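PDB 4MF5: glutathione S-transferase domain from Burkholderia graminis, which probably transfers glutathione to electrophilic substrates, as a two-subunit member of the glutathione S-transferase superfamily that binds glutathione. Local coordinates for residues 151-155 with 178-183. Residues are numbered along the deposited sequence; the frame is centred on the assembly and turned at random.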
ATOM      1  N   MET A 151      -1.752  -3.239  10.290  1.00  8.20           N
ATOM      2  CA  MET A 151      -2.440  -3.982  11.340  1.00  8.41           C
ATOM      3  C   MET A 151      -1.455  -4.586  12.347  1.00  8.67           C
ATOM      4  O   MET A 151      -1.686  -4.523  13.558  1.00  9.13           O
ATOM      5  CB  MET A 151      -3.356  -5.031  10.722  1.00  8.94           C
ATOM      6  CG  MET A 151      -4.483  -4.445   9.907  1.00  9.60           C
ATOM      7  SD  MET A 151      -5.614  -3.412  10.895  1.00 11.51           S
ATOM      8  CE  MET A 151      -5.067  -1.751  10.485  1.00 13.53           C
ATOM      9  N   PHE A 152      -0.357  -5.185  11.867  1.00  8.42           N
ATOM     10  CA  PHE A 152       0.654  -5.658  12.792  1.00  8.58           C
ATOM     11  C   PHE A 152       1.181  -4.475  13.602  1.00  8.51           C
ATOM     12  O   PHE A 152       1.445  -4.596  14.800  1.00  9.83           O
ATOM     13  CB  PHE A 152       1.829  -6.345  12.084  1.00  8.28           C
ATOM     14  CG  PHE A 152       1.552  -7.719  11.482  1.00  8.16           C
ATOM     15  CD1 PHE A 152       0.286  -8.287  11.376  1.00  8.69           C
ATOM     16  CD2 PHE A 152       2.625  -8.433  10.990  1.00  8.48           C
ATOM     17  CE1 PHE A 152       0.116  -9.531  10.778  1.00  8.69           C
ATOM     18  CE2 PHE A 152       2.458  -9.670  10.383  1.00  8.93           C
ATOM     19  CZ  PHE A 152       1.214 -10.216  10.270  1.00  8.68           C
ATOM     20  N   GLY A 153       1.358  -3.326  12.968  1.00  8.74           N
ATOM     21  CA  GLY A 153       1.826  -2.148  13.661  1.00  9.50           C
ATOM     22  C   GLY A 153       0.889  -1.697  14.767  1.00  9.38           C
ATOM     23  O   GLY A 153       1.339  -1.286  15.833  1.00 10.72           O
ATOM     24  N   GLN A 154      -0.416  -1.740  14.536  1.00  8.98           N
ATOM     25  CA  GLN A 154      -1.361  -1.342  15.570  1.00  9.36           C
ATOM     26  C   GLN A 154      -1.332  -2.342  16.717  1.00  9.64           C
ATOM     27  O   GLN A 154      -1.420  -1.963  17.895  1.00 10.51           O
ATOM     28  CB  GLN A 154      -2.798  -1.162  15.070  1.00  9.65           C
ATOM     29  CG  GLN A 154      -2.992  -0.173  13.936  1.00 10.72           C
ATOM     30  CD  GLN A 154      -2.100   1.008  14.060  1.00 11.20           C
ATOM     31  OE1 GLN A 154      -2.272   1.852  14.964  1.00 12.00           O
ATOM     32  NE2 GLN A 154      -1.129   1.113  13.162  1.00 11.75           N
ATOM     33  N   LEU A 155      -1.200  -3.636  16.420  1.00  9.50           N
ATOM     34  CA  LEU A 155      -1.048  -4.621  17.487  1.00  9.26           C
ATOM     35  C   LEU A 155       0.204  -4.329  18.293  1.00 10.13           C
ATOM     36  O   LEU A 155       0.200  -4.382  19.538  1.00 11.12           O
ATOM     37  CB  LEU A 155      -1.049  -6.034  16.930  1.00 10.03           C
ATOM     38  CG  LEU A 155      -0.862  -7.143  17.983  1.00 10.40           C
ATOM     39  CD1 LEU A 155      -1.806  -6.952  19.179  1.00 11.64           C
ATOM     40  CD2 LEU A 155      -1.054  -8.509  17.355  1.00 10.73           C
ATOM     41  N   GLU A 178      -7.297  -9.372  13.907  1.00  9.70           N
ATOM     42  CA  GLU A 178      -6.995  -9.012  12.528  1.00  9.41           C
ATOM     43  C   GLU A 178      -5.613  -9.555  12.110  1.00  9.27           C
ATOM     44  O   GLU A 178      -5.433  -9.996  10.974  1.00  9.38           O
ATOM     45  CB  GLU A 178      -7.075  -7.513  12.346  1.00  9.79           C
ATOM     46  CG  GLU A 178      -6.737  -7.018  10.957  1.00 10.69           C
ATOM     47  CD  GLU A 178      -7.583  -7.551   9.836  1.00 11.97           C
ATOM     48  OE1 GLU A 178      -8.623  -8.223  10.068  1.00 11.56           O
ATOM     49  OE2 GLU A 178      -7.200  -7.285   8.659  1.00 14.63           O
ATOM     50  N   SER A 179      -4.639  -9.497  13.013  1.00  9.02           N
ATOM     51  CA  SER A 179      -3.313 -10.044  12.694  1.00  8.75           C
ATOM     52  C   SER A 179      -3.372 -11.550  12.470  1.00  8.79           C
ATOM     53  O   SER A 179      -2.731 -12.058  11.554  1.00  9.08           O
ATOM     54  CB  SER A 179      -2.310  -9.664  13.787  1.00  8.97           C
ATOM     55  OG  SER A 179      -2.079  -8.265  13.843  1.00  9.73           O
ATOM     56  N   LYS A 180      -4.154 -12.263  13.289  1.00  9.21           N
ATOM     57  CA  LYS A 180      -4.368 -13.694  13.042  1.00  9.16           C
ATOM     58  C   LYS A 180      -5.008 -13.929  11.678  1.00  9.36           C
ATOM     59  O   LYS A 180      -4.628 -14.860  10.963  1.00  9.65           O
ATOM     60  CB  LYS A 180      -5.242 -14.329  14.107  1.00  9.94           C
ATOM     61  CG  LYS A 180      -4.599 -14.509  15.469  1.00 11.02           C
ATOM     62  CD  LYS A 180      -5.650 -15.063  16.420  1.00 14.62           C
ATOM     63  CE  LYS A 180      -5.146 -15.363  17.808  1.00 17.91           C
ATOM     64  NZ  LYS A 180      -6.277 -15.807  18.658  1.00 22.34           N
ATOM     65  N   ARG A 181      -6.000 -13.116  11.322  1.00  9.48           N
ATOM     66  CA  ARG A 181      -6.675 -13.274  10.037  1.00  9.31           C
ATOM     67  C   ARG A 181      -5.672 -13.105   8.897  1.00  8.47           C
ATOM     68  O   ARG A 181      -5.636 -13.898   7.955  1.00  9.45           O
ATOM     69  CB  ARG A 181      -7.825 -12.281   9.924  1.00  9.60           C
ATOM     70  CG  ARG A 181      -8.752 -12.560   8.732  1.00 10.56           C
ATOM     71  CD  ARG A 181      -9.709 -11.408   8.468  1.00 11.34           C
ATOM     72  NE  ARG A 181      -9.001 -10.231   7.994  1.00 10.67           N
ATOM     73  CZ  ARG A 181      -8.456 -10.118   6.794  1.00 10.76           C
ATOM     74  NH1 ARG A 181      -8.674 -11.034   5.855  1.00 12.26           N
ATOM     75  NH2 ARG A 181      -7.706  -9.072   6.497  1.00 11.64           N
ATOM     76  N   LEU A 182      -4.853 -12.069   8.975  1.00  8.43           N
ATOM     77  CA  LEU A 182      -3.839 -11.812   7.959  1.00  8.23           C
ATOM     78  C   LEU A 182      -2.806 -12.916   7.881  1.00  8.28           C
ATOM     79  O   LEU A 182      -2.397 -13.305   6.781  1.00  8.97           O
ATOM     80  CB  LEU A 182      -3.166 -10.464   8.237  1.00  8.45           C
ATOM     81  CG  LEU A 182      -4.046  -9.240   7.999  1.00  8.81           C
ATOM     82  CD1 LEU A 182      -3.461  -8.034   8.680  1.00  9.44           C
ATOM     83  CD2 LEU A 182      -4.202  -8.983   6.502  1.00 10.70           C
ATOM     84  N   LEU A 183      -2.362 -13.424   9.023  1.00  8.53           N
ATOM     85  CA  LEU A 183      -1.450 -14.574   9.026  1.00  8.51           C
ATOM     86  C   LEU A 183      -2.092 -15.762   8.339  1.00  9.27           C
ATOM     87  O   LEU A 183      -1.413 -16.515   7.650  1.00  9.52           O
ATOM     88  CB  LEU A 183      -1.011 -14.915  10.447  1.00  8.98           C
ATOM     89  CG  LEU A 183       0.009 -13.943  11.051  1.00  9.19           C
ATOM     90  CD1 LEU A 183       0.091 -14.125  12.570  1.00 10.50           C
ATOM     91  CD2 LEU A 183       1.377 -14.092  10.428  1.00  9.96           C
TER
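Ser179 faces Phe152 where two roughly antiparallel helices of the all-helical C-terminal domain of the glutathione transferase fold pack together, 131-161 against 170-190. The axes of the two short segments approach to 9.7 Å, with 144° between their N-to-C directions, and the pair illustrates a large side chain lying alongside a small residue of the neighbouring helix. Ser179 OG lies 3.4 Å from Phe152 CD1, obliquely placed against the ring, and Leu155 CD2 reaches the same hydroxyl from the following turn. That buried hydroxyl is satisfied within its own helix by a hydrogen bond to Tyr175 O, the OG standing beside the backbone N (chi1 -66°). Farther out along the ring, Phe152 CZ meets Leu183 CD2 at 3.9 Å, while Trp211 and Leu215 of helix 203-216 also pack on the phenyl group.

On the flank toward the second subunit, Met151 crosses Leu182 at about a right angle, its CB 3.6 Å from Leu182 CD1. Met151 CG and SD both lie along Glu178 CG, the former at 3.6 Å; bends at chi2 and chi3 then turn the CE methyl away, and the residue also packs on Gln154 of the second subunit. Glu178 thus packs through its aliphatic part, and its carboxylate turns to Arg181 in a side-on salt bridge: NE meets OE1 and NH2 meets OE2, on the syn side but tilted out of the carboxylate plane, while both oxygens lie almost in the guanidinium plane, Glu178 OE2 2.9 Å from Arg181 NH2.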